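Long-range contacts in YCAC GENE product (Escherichia coli, PDB 1YAC), which is an octameric hydrolase of unknown specificity, probably related in fold and chemistry to isochorismatase-like enzymes: residues K3-N11 with M163-R174; T115-L124 with T147-A158. One frame throughout, in Å; residues are numbered along the deposited sequence.

Interaction 1: K3-N11 with M163-R174; sequences KPYVRLDKN and MTWFGVACELHR
The N-terminal arm that leads into strand 13-18 of the isochorismatase-like sandwich lies against helix 165-173, which follows edge strand 161-163, and Tyr5, Leu8, Glu171 and Arg174 make its polar grip. The carboxylate of Glu171 uses both oxygens on the arm. Its CG stands anti to the backbone N (chi1 -159°) with CD extended beyond, which carries the charged end out to the loop. OE2 accepts the amide of Leu8 at 2.8 Å from N, a nearly straight bond (170°) on the anti side. OE1 takes the hydroxyl of Tyr5, OH to OE1 2.7 Å, from above the carboxylate plane. A buried glutamate suits this place because OE1 also forms a salt bridge with Arg154 of a second subunit, which would probably favour the charged form.

Arg174, the first residue to leave the helix, has positive phi, and its side chain bends at chi2; NH2 donates to Leu8 O at 2.9 Å, while NE bonds Glu171 O in its own segment. These bonds hold the guanidinium in place, and that of Arg7 lies flat on it, centres 3.7 Å apart and planes 2° apart. The like charges are probably eased by Asp92 of the second subunit, which forms a salt bridge with Arg7 NH1.

Below this layer Leu8 is the apolar plug: its CD1 meets Val168 CG1 at 3.7 Å and also touches the sulfur of Met163, while CB rests near Leu172 CD2. The same CD2 methyl reaches Lys10 CA at 3.6 Å. Water 1 joins Lys10 N to Leu172 O at the helix's C-terminal end, where carbonyls lack helical partners. The N-terminal arm thus covers a helix of this three-layer alpha-beta-alpha sandwich, and the contact, through Arg7 and Glu171, joins the subunit interface of the octamer.

Interaction 2: T115-L124 with T147-A158; sequences TEVCVAFPAL and TRHSAWDRMSQA. Unlike the reference sequence in segment 147-158: Met155 (reference Leu).
Helices 115-124 and 147-158 run side by side and almost parallel, their axes 9.2 Å apart at an angle of 9°, as neighbouring helices in one layer of a three-layer alpha-beta-alpha sandwich do. The backbones come nearest at Glu116 and Ala151, where small size matters: Ala151 CB lies 3.6 Å from Glu116 CB. Beside them the carboxylate of Glu116 passes Thr147 CB, and both residues turn their polar ends to Thr142.

Met155, where the reference sequence has leucine, is a knob in a hole formed by Thr115, Val119, Ala120 and Ala123. Its chain bends at the last torsion (chi3 -71°), laying SD 3.7 Å from Ala120 CA and bringing CE near Thr115 CG2. The two alanines of the hole leave room for this flexible, unbranched side chain.

Arg154 runs extended from CG to NE across Leu124, whose CD1 sits over one face of the guanidinium, 3.8 Å from NE. The ring of Phe121 stands nearly perpendicular to that group (89°), its CE1 at the guanidinium edge. The long arginine also serves polar partners: NE bonds Gln161 and NH1 pairs with Glu171, both of a third subunit. A leucine in place of Arg154 would probably leave that Glu171 without its charged mate across the interface and water 2 without its donor. Water 2 lies in the guanidinium plane, accepting from Arg154 NH1 at 3.0 Å and donating to Glu116 O. That carbonyl belongs to the wider pi-type turn at 115-119, where Ala120 N bonds Thr115 O at 2.9 Å rather than Glu116 O, which the water takes up.

From the N terminus, the arm 3-11 enters strand 13-18 and the chain then builds most of the sandwich before helix 165-173 returns to it, so interaction 1 closes a loop of 151 residues. Interaction 2 falls wholly within that loop and closes a much shorter one, in which strand 132-136 links two helices of one layer. The two contacts do not cross; their centres are 20 Å apart and their nearest atoms about 7 Å, without touching. Strand 132-136 lies by both, since Leu8 packs on Phe134 and Met155 on Val135. Across a subunit boundary the two contacts also meet, Tyr5 of one copy packing on Phe121 and Leu124 of another, and Thr164 on Thr147.

Interaction 1: K3-N11 with M163-R174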
loop_
_atom_site.group_PDB
_atom_site.type_symbol
_atom_site.label_atom_id
_atom_site.label_comp_id
_atom_site.label_asym_id
_atom_site.label_seq_id
_atom_site.Cartn_x
_atom_site.Cartn_y
_atom_site.Cartn_z
ATOM N N LYS A 3 24.406 18.553 20.156
ATOM C CA LYS A 3 23.986 19.196 18.932
ATOM C C LYS A 3 22.968 20.237 19.364
ATOM O O LYS A 3 22.067 19.941 20.158
ATOM C CB LYS A 3 23.337 18.195 17.972
ATOM C CG LYS A 3 24.309 17.198 17.389
ATOM C CD LYS A 3 24.062 16.977 15.907
ATOM C CE LYS A 3 25.154 16.092 15.325
ATOM N NZ LYS A 3 24.989 15.877 13.859
ATOM N N PRO A 4 23.171 21.494 18.951
ATOM C CA PRO A 4 22.237 22.553 19.315
ATOM C C PRO A 4 20.934 22.324 18.571
ATOM O O PRO A 4 20.932 21.776 17.465
ATOM C CB PRO A 4 22.912 23.814 18.767
ATOM C CG PRO A 4 24.351 23.449 18.694
ATOM C CD PRO A 4 24.311 22.037 18.197
ATOM N N TYR A 5 19.834 22.736 19.185
ATOM C CA TYR A 5 18.520 22.632 18.561
ATOM C C TYR A 5 18.381 23.959 17.794
ATOM O O TYR A 5 18.184 25.014 18.406
ATOM C CB TYR A 5 17.462 22.503 19.661
ATOM C CG TYR A 5 15.997 22.564 19.256
ATOM C CD1 TYR A 5 15.581 22.409 17.924
ATOM C CD2 TYR A 5 15.028 22.754 20.230
ATOM C CE1 TYR A 5 14.213 22.439 17.593
ATOM C CE2 TYR A 5 13.678 22.793 19.918
ATOM C CZ TYR A 5 13.271 22.636 18.608
ATOM O OH TYR A 5 11.916 22.683 18.339
ATOM N N VAL A 6 18.582 23.910 16.477
ATOM C CA VAL A 6 18.486 25.096 15.619
ATOM C C VAL A 6 17.013 25.194 15.204
ATOM O O VAL A 6 16.583 24.618 14.195
ATOM C CB VAL A 6 19.425 24.966 14.375
ATOM C CG1 VAL A 6 19.340 26.212 13.476
ATOM C CG2 VAL A 6 20.854 24.737 14.831
ATOM N N ARG A 7 16.232 25.877 16.036
ATOM C CA ARG A 7 14.803 26.026 15.804
ATOM C C ARG A 7 14.378 27.325 15.140
ATOM O O ARG A 7 15.020 28.366 15.307
ATOM C CB ARG A 7 14.032 25.818 17.103
ATOM C CG ARG A 7 14.389 26.741 18.254
ATOM C CD ARG A 7 13.338 26.554 19.351
ATOM N NE ARG A 7 13.665 27.209 20.615
ATOM C CZ ARG A 7 12.886 27.170 21.692
ATOM N NH1 ARG A 7 11.736 26.507 21.668
ATOM N NH2 ARG A 7 13.247 27.804 22.797
ATOM N N LEU A 8 13.296 27.241 14.369
ATOM C CA LEU A 8 12.747 28.386 13.659
ATOM C C LEU A 8 12.435 29.523 14.608
ATOM O O LEU A 8 11.900 29.320 15.698
ATOM C CB LEU A 8 11.491 27.991 12.891
ATOM C CG LEU A 8 11.736 27.123 11.655
ATOM C CD1 LEU A 8 10.386 26.595 11.117
ATOM C CD2 LEU A 8 12.478 27.934 10.589
ATOM N N ASP A 9 12.805 30.716 14.164
ATOM C CA ASP A 9 12.641 31.950 14.907
ATOM C C ASP A 9 11.842 32.855 13.978
ATOM O O ASP A 9 12.333 33.263 12.929
ATOM C CB ASP A 9 14.034 32.515 15.181
ATOM C CG ASP A 9 14.017 33.817 15.963
ATOM O OD1 ASP A 9 12.964 34.495 16.055
ATOM O OD2 ASP A 9 15.102 34.175 16.471
ATOM N N LYS A 10 10.625 33.205 14.391
ATOM C CA LYS A 10 9.751 34.027 13.543
ATOM C C LYS A 10 10.341 35.390 13.166
ATOM O O LYS A 10 9.812 36.053 12.295
ATOM C CB LYS A 10 8.373 34.209 14.153
ATOM C CG LYS A 10 8.342 34.968 15.463
ATOM C CD LYS A 10 6.912 35.286 15.859
ATOM C CE LYS A 10 6.887 36.129 17.135
ATOM N NZ LYS A 10 5.531 36.718 17.399
ATOM N N ASN A 11 11.426 35.792 13.828
ATOM C CA ASN A 11 12.083 37.038 13.518
ATOM C C ASN A 11 13.352 36.863 12.695
ATOM O O ASN A 11 13.958 37.830 12.286
ATOM C CB ASN A 11 12.427 37.767 14.822
ATOM C CG ASN A 11 11.241 38.269 15.640
ATOM O OD1 ASN A 11 10.476 37.543 16.211
ATOM N ND2 ASN A 11 11.071 39.564 15.645
ATOM N N MET A 163 11.084 19.325 7.694
ATOM C CA MET A 163 9.939 19.660 8.518
ATOM C C MET A 163 8.645 19.620 7.695
ATOM O O MET A 163 8.661 19.419 6.470
ATOM C CB MET A 163 10.146 21.051 9.156
ATOM C CG MET A 163 11.116 21.042 10.380
ATOM S SD MET A 163 11.245 22.641 11.128
ATOM C CE MET A 163 9.878 22.634 12.214
ATOM N N THR A 164 7.518 19.726 8.385
ATOM C CA THR A 164 6.221 19.730 7.720
ATOM C C THR A 164 5.499 20.994 8.184
ATOM O O THR A 164 5.830 21.529 9.246
ATOM C CB THR A 164 5.458 18.397 7.960
ATOM O OG1 THR A 164 5.618 17.974 9.317
ATOM C CG2 THR A 164 6.056 17.307 7.051
ATOM N N TRP A 165 4.525 21.473 7.414
ATOM C CA TRP A 165 3.892 22.745 7.745
ATOM C C TRP A 165 3.359 22.949 9.150
ATOM O O TRP A 165 3.574 24.009 9.730
ATOM C CB TRP A 165 2.878 23.200 6.664
ATOM C CG TRP A 165 1.511 22.604 6.769
ATOM C CD1 TRP A 165 1.005 21.571 6.031
ATOM C CD2 TRP A 165 0.478 22.996 7.683
ATOM N NE1 TRP A 165 -0.281 21.292 6.436
ATOM C CE2 TRP A 165 -0.628 22.151 7.450
ATOM C CE3 TRP A 165 0.381 23.980 8.681
ATOM C CZ2 TRP A 165 -1.818 22.257 8.178
ATOM C CZ3 TRP A 165 -0.797 24.085 9.405
ATOM C CH2 TRP A 165 -1.883 23.228 9.151
ATOM N N PHE A 166 2.681 21.951 9.710
ATOM C CA PHE A 166 2.134 22.102 11.057
ATOM C C PHE A 166 3.286 22.257 12.055
ATOM O O PHE A 166 3.238 23.125 12.939
ATOM C CB PHE A 166 1.234 20.914 11.415
ATOM C CG PHE A 166 0.667 20.975 12.810
ATOM C CD1 PHE A 166 -0.471 21.732 13.085
ATOM C CD2 PHE A 166 1.248 20.236 13.841
ATOM C CE1 PHE A 166 -1.026 21.746 14.363
ATOM C CE2 PHE A 166 0.701 20.247 15.119
ATOM C CZ PHE A 166 -0.440 21.003 15.376
ATOM N N GLY A 167 4.338 21.455 11.867
ATOM C CA GLY A 167 5.509 21.550 12.720
ATOM C C GLY A 167 6.154 22.929 12.603
ATOM O O GLY A 167 6.561 23.526 13.610
ATOM N N VAL A 168 6.249 23.433 11.370
ATOM C CA VAL A 168 6.814 24.764 11.090
ATOM C C VAL A 168 6.014 25.839 11.866
ATOM O O VAL A 168 6.589 26.668 12.581
ATOM C CB VAL A 168 6.771 25.082 9.540
ATOM C CG1 VAL A 168 7.134 26.551 9.261
ATOM C CG2 VAL A 168 7.729 24.158 8.769
ATOM N N ALA A 169 4.689 25.788 11.762
ATOM C CA ALA A 169 3.843 26.756 12.442
ATOM C C ALA A 169 4.045 26.717 13.960
ATOM O O ALA A 169 4.114 27.762 14.616
ATOM C CB ALA A 169 2.378 26.517 12.094
ATOM N N CYS A 170 4.135 25.513 14.514
ATOM C CA CYS A 170 4.300 25.342 15.955
ATOM C C CYS A 170 5.651 25.808 16.467
ATOM O O CYS A 170 5.757 26.341 17.584
ATOM C CB CYS A 170 4.070 23.884 16.354
ATOM S SG CYS A 170 2.344 23.355 16.293
ATOM N N GLU A 171 6.697 25.572 15.680
ATOM C CA GLU A 171 8.027 25.997 16.093
ATOM C C GLU A 171 8.133 27.524 16.014
ATOM O O GLU A 171 8.815 28.153 16.823
ATOM C CB GLU A 171 9.101 25.324 15.238
ATOM C CG GLU A 171 10.473 25.305 15.910
ATOM C CD GLU A 171 11.413 24.310 15.276
ATOM O OE1 GLU A 171 11.392 23.150 15.715
ATOM O OE2 GLU A 171 12.180 24.678 14.357
ATOM N N LEU A 172 7.450 28.118 15.043
ATOM C CA LEU A 172 7.454 29.568 14.881
ATOM C C LEU A 172 6.643 30.268 15.978
ATOM O O LEU A 172 7.084 31.281 16.534
ATOM C CB LEU A 172 6.866 29.957 13.522
ATOM C CG LEU A 172 7.734 29.738 12.288
ATOM C CD1 LEU A 172 6.885 29.866 11.035
ATOM C CD2 LEU A 172 8.867 30.739 12.270
ATOM N N HIS A 173 5.465 29.732 16.276
ATOM C CA HIS A 173 4.576 30.332 17.251
ATOM C C HIS A 173 5.087 30.218 18.672
ATOM O O HIS A 173 4.928 31.151 19.469
ATOM C CB HIS A 173 3.175 29.708 17.165
ATOM C CG HIS A 173 2.088 30.591 17.699
ATOM N ND1 HIS A 173 1.367 30.286 18.834
ATOM C CD2 HIS A 173 1.565 31.744 17.218
ATOM C CE1 HIS A 173 0.439 31.209 19.024
ATOM N NE2 HIS A 173 0.536 32.104 18.061
ATOM N N ARG A 174 5.622 29.051 19.019
ATOM C CA ARG A 174 6.175 28.795 20.362
ATOM C C ARG A 174 5.185 28.713 21.515
ATOM O O ARG A 174 5.260 27.784 22.328
ATOM C CB ARG A 174 7.210 29.863 20.743
ATOM C CG ARG A 174 8.390 29.994 19.821
ATOM C CD ARG A 174 9.255 28.754 19.828
ATOM N NE ARG A 174 10.411 28.960 18.963
ATOM C CZ ARG A 174 11.497 29.633 19.327
ATOM N NH1 ARG A 174 11.578 30.148 20.549
ATOM N NH2 ARG A 174 12.478 29.840 18.453
HETATM O O HOH W 1 9.751 31.885 16.693
#

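Interaction 2: T115-L124 with T147-A158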
loop_
_atom_site.group_PDB
_atom_site.type_symbol
_atom_site.label_atom_id
_atom_site.label_comp_id
_atom_site.label_asym_id
_atom_site.label_seq_id
_atom_site.Cartn_x
_atom_site.Cartn_y
_atom_site.Cartn_z
ATOM N N THR A 115 10.265 18.556 -5.859
ATOM C CA THR A 115 11.127 18.420 -4.660
ATOM C C THR A 115 12.623 18.253 -4.896
ATOM O O THR A 115 13.422 19.013 -4.360
ATOM C CB THR A 115 10.623 17.267 -3.729
ATOM O OG1 THR A 115 9.216 17.291 -3.662
ATOM C CG2 THR A 115 11.125 17.418 -2.344
ATOM N N GLU A 116 12.978 17.336 -5.801
ATOM C CA GLU A 116 14.390 17.013 -6.058
ATOM C C GLU A 116 15.146 18.011 -6.961
ATOM O O GLU A 116 16.355 17.874 -7.155
ATOM C CB GLU A 116 14.527 15.599 -6.614
ATOM C CG GLU A 116 14.132 15.433 -8.106
ATOM C CD GLU A 116 12.638 15.216 -8.340
ATOM O OE1 GLU A 116 11.817 15.628 -7.497
ATOM O OE2 GLU A 116 12.290 14.631 -9.389
ATOM N N VAL A 117 14.421 18.990 -7.514
ATOM C CA VAL A 117 15.040 19.987 -8.374
ATOM C C VAL A 117 14.807 21.408 -7.862
ATOM O O VAL A 117 15.710 22.031 -7.314
ATOM C CB VAL A 117 14.530 19.886 -9.832
ATOM C CG1 VAL A 117 15.048 21.070 -10.663
ATOM C CG2 VAL A 117 14.998 18.577 -10.452
ATOM N N CYS A 118 13.574 21.890 -7.942
ATOM C CA CYS A 118 13.313 23.256 -7.514
ATOM C C CYS A 118 13.448 23.523 -6.030
ATOM O O CYS A 118 13.627 24.673 -5.634
ATOM C CB CYS A 118 12.000 23.766 -8.079
ATOM S SG CYS A 118 12.058 23.720 -9.867
ATOM N N VAL A 119 13.343 22.481 -5.207
ATOM C CA VAL A 119 13.530 22.649 -3.775
ATOM C C VAL A 119 14.965 22.279 -3.403
ATOM O O VAL A 119 15.705 23.099 -2.863
ATOM C CB VAL A 119 12.551 21.795 -2.945
ATOM C CG1 VAL A 119 12.893 21.891 -1.446
ATOM C CG2 VAL A 119 11.131 22.292 -3.177
ATOM N N ALA A 120 15.372 21.061 -3.743
ATOM C CA ALA A 120 16.720 20.588 -3.408
ATOM C C ALA A 120 17.880 21.435 -3.919
ATOM O O ALA A 120 18.808 21.729 -3.157
ATOM C CB ALA A 120 16.902 19.130 -3.857
ATOM N N PHE A 121 17.842 21.846 -5.188
ATOM C CA PHE A 121 18.966 22.621 -5.734
ATOM C C PHE A 121 19.211 23.910 -4.928
ATOM O O PHE A 121 20.326 24.124 -4.412
ATOM C CB PHE A 121 18.795 22.898 -7.237
ATOM C CG PHE A 121 18.827 21.655 -8.115
ATOM C CD1 PHE A 121 18.953 20.375 -7.566
ATOM C CD2 PHE A 121 18.708 21.773 -9.498
ATOM C CE1 PHE A 121 18.955 19.222 -8.387
ATOM C CE2 PHE A 121 18.710 20.627 -10.324
ATOM C CZ PHE A 121 18.832 19.351 -9.762
ATOM N N PRO A 122 18.179 24.774 -4.789
ATOM C CA PRO A 122 18.443 25.986 -4.010
ATOM C C PRO A 122 18.688 25.690 -2.525
ATOM O O PRO A 122 19.431 26.426 -1.860
ATOM C CB PRO A 122 17.200 26.841 -4.271
ATOM C CG PRO A 122 16.143 25.844 -4.599
ATOM C CD PRO A 122 16.863 24.853 -5.448
ATOM N N ALA A 123 18.083 24.621 -1.995
ATOM C CA ALA A 123 18.330 24.272 -0.586
ATOM C C ALA A 123 19.826 23.969 -0.394
ATOM O O ALA A 123 20.449 24.461 0.542
ATOM C CB ALA A 123 17.481 23.063 -0.150
ATOM N N LEU A 124 20.401 23.188 -1.306
ATOM C CA LEU A 124 21.808 22.815 -1.222
ATOM C C LEU A 124 22.710 24.031 -1.422
ATOM O O LEU A 124 23.724 24.183 -0.735
ATOM C CB LEU A 124 22.127 21.719 -2.256
ATOM C CG LEU A 124 21.362 20.401 -2.072
ATOM C CD1 LEU A 124 21.658 19.436 -3.218
ATOM C CD2 LEU A 124 21.714 19.777 -0.732
ATOM N N THR A 147 11.591 9.502 -6.105
ATOM C CA THR A 147 12.178 10.806 -6.418
ATOM C C THR A 147 12.155 11.671 -5.166
ATOM O O THR A 147 13.106 12.426 -4.899
ATOM C CB THR A 147 11.477 11.519 -7.616
ATOM O OG1 THR A 147 10.083 11.728 -7.336
ATOM C CG2 THR A 147 11.614 10.669 -8.888
ATOM N N ARG A 148 11.102 11.518 -4.366
ATOM C CA ARG A 148 10.983 12.262 -3.119
ATOM C C ARG A 148 12.033 11.826 -2.087
ATOM O O ARG A 148 12.822 12.644 -1.620
ATOM C CB ARG A 148 9.598 12.078 -2.497
ATOM C CG ARG A 148 9.460 12.785 -1.141
ATOM C CD ARG A 148 8.088 12.638 -0.533
ATOM N NE ARG A 148 7.856 11.319 0.032
ATOM C CZ ARG A 148 6.706 10.643 -0.018
ATOM N NH1 ARG A 148 5.633 11.118 -0.630
ATOM N NH2 ARG A 148 6.606 9.511 0.646
ATOM N N HIS A 149 12.023 10.544 -1.721
ATOM C CA HIS A 149 12.944 10.034 -0.708
ATOM C C HIS A 149 14.418 10.198 -1.061
ATOM O O HIS A 149 15.246 10.414 -0.174
ATOM C CB HIS A 149 12.601 8.588 -0.326
ATOM C CG HIS A 149 11.302 8.450 0.418
ATOM N ND1 HIS A 149 10.491 7.340 0.301
ATOM C CD2 HIS A 149 10.670 9.288 1.279
ATOM C CE1 HIS A 149 9.413 7.503 1.052
ATOM N NE2 HIS A 149 9.495 8.674 1.657
ATOM N N SER A 150 14.747 10.104 -2.346
ATOM C CA SER A 150 16.122 10.301 -2.799
ATOM C C SER A 150 16.528 11.750 -2.492
ATOM O O SER A 150 17.623 12.013 -1.970
ATOM C CB SER A 150 16.236 9.995 -4.297
ATOM O OG SER A 150 16.115 8.587 -4.527
ATOM N N ALA A 151 15.606 12.673 -2.748
ATOM C CA ALA A 151 15.830 14.086 -2.482
ATOM C C ALA A 151 15.969 14.333 -0.975
ATOM O O ALA A 151 16.832 15.102 -0.553
ATOM C CB ALA A 151 14.682 14.912 -3.050
ATOM N N TRP A 152 15.101 13.711 -0.167
ATOM C CA TRP A 152 15.177 13.874 1.291
ATOM C C TRP A 152 16.546 13.475 1.767
ATOM O O TRP A 152 17.150 14.177 2.580
ATOM C CB TRP A 152 14.181 12.986 2.028
ATOM C CG TRP A 152 12.800 13.497 2.006
ATOM C CD1 TRP A 152 12.293 14.460 1.190
ATOM C CD2 TRP A 152 11.704 13.005 2.784
ATOM N NE1 TRP A 152 10.942 14.586 1.393
ATOM C CE2 TRP A 152 10.552 13.701 2.366
ATOM C CE3 TRP A 152 11.587 12.034 3.790
ATOM C CZ2 TRP A 152 9.283 13.457 2.917
ATOM C CZ3 TRP A 152 10.316 11.791 4.345
ATOM C CH2 TRP A 152 9.188 12.503 3.899
ATOM N N ASP A 153 17.011 12.319 1.301
ATOM C CA ASP A 153 18.320 11.822 1.690
ATOM C C ASP A 153 19.405 12.835 1.335
ATOM O O ASP A 153 20.246 13.197 2.173
ATOM C CB ASP A 153 18.612 10.490 0.996
ATOM C CG ASP A 153 19.910 9.858 1.492
ATOM O OD1 ASP A 153 20.980 10.190 0.951
ATOM O OD2 ASP A 153 19.863 9.053 2.444
ATOM N N ARG A 154 19.344 13.336 0.108
ATOM C CA ARG A 154 20.329 14.302 -0.374
ATOM C C ARG A 154 20.325 15.608 0.434
ATOM O O ARG A 154 21.386 16.118 0.802
ATOM C CB ARG A 154 20.115 14.587 -1.864
ATOM C CG ARG A 154 21.338 15.228 -2.528
ATOM C CD ARG A 154 21.102 15.541 -3.997
ATOM N NE ARG A 154 22.349 15.971 -4.628
ATOM C CZ ARG A 154 22.419 16.672 -5.753
ATOM N NH1 ARG A 154 21.309 17.030 -6.387
ATOM N NH2 ARG A 154 23.602 17.026 -6.236
ATOM N N MET A 155 19.140 16.130 0.741
ATOM C CA MET A 155 19.043 17.370 1.506
ATOM C C MET A 155 19.456 17.182 2.968
ATOM O O MET A 155 20.202 17.996 3.525
ATOM C CB MET A 155 17.634 17.961 1.392
ATOM C CG MET A 155 17.290 18.382 -0.034
ATOM S SD MET A 155 15.672 19.130 -0.203
ATOM C CE MET A 155 14.568 17.738 0.051
ATOM N N SER A 156 19.024 16.082 3.570
ATOM C CA SER A 156 19.362 15.778 4.957
ATOM C C SER A 156 20.881 15.597 5.116
ATOM O O SER A 156 21.479 16.107 6.065
ATOM C CB SER A 156 18.633 14.507 5.405
ATOM O OG SER A 156 18.846 14.268 6.784
ATOM N N GLN A 157 21.477 14.893 4.155
ATOM C CA GLN A 157 22.911 14.600 4.081
ATOM C C GLN A 157 23.690 15.929 4.124
ATOM O O GLN A 157 24.716 16.045 4.803
ATOM C CB GLN A 157 23.164 13.820 2.763
ATOM C CG GLN A 157 24.603 13.391 2.410
ATOM C CD GLN A 157 24.688 12.531 1.105
ATOM O OE1 GLN A 157 24.371 13.002 0.001
ATOM N NE2 GLN A 157 25.153 11.283 1.243
ATOM N N ALA A 158 23.144 16.949 3.465
ATOM C CA ALA A 158 23.777 18.266 3.405
ATOM C C ALA A 158 23.544 19.119 4.645
ATOM O O ALA A 158 24.161 20.167 4.797
ATOM C CB ALA A 158 23.301 19.013 2.178
HETATM O O HOH W 2 18.413 16.197 -6.299
#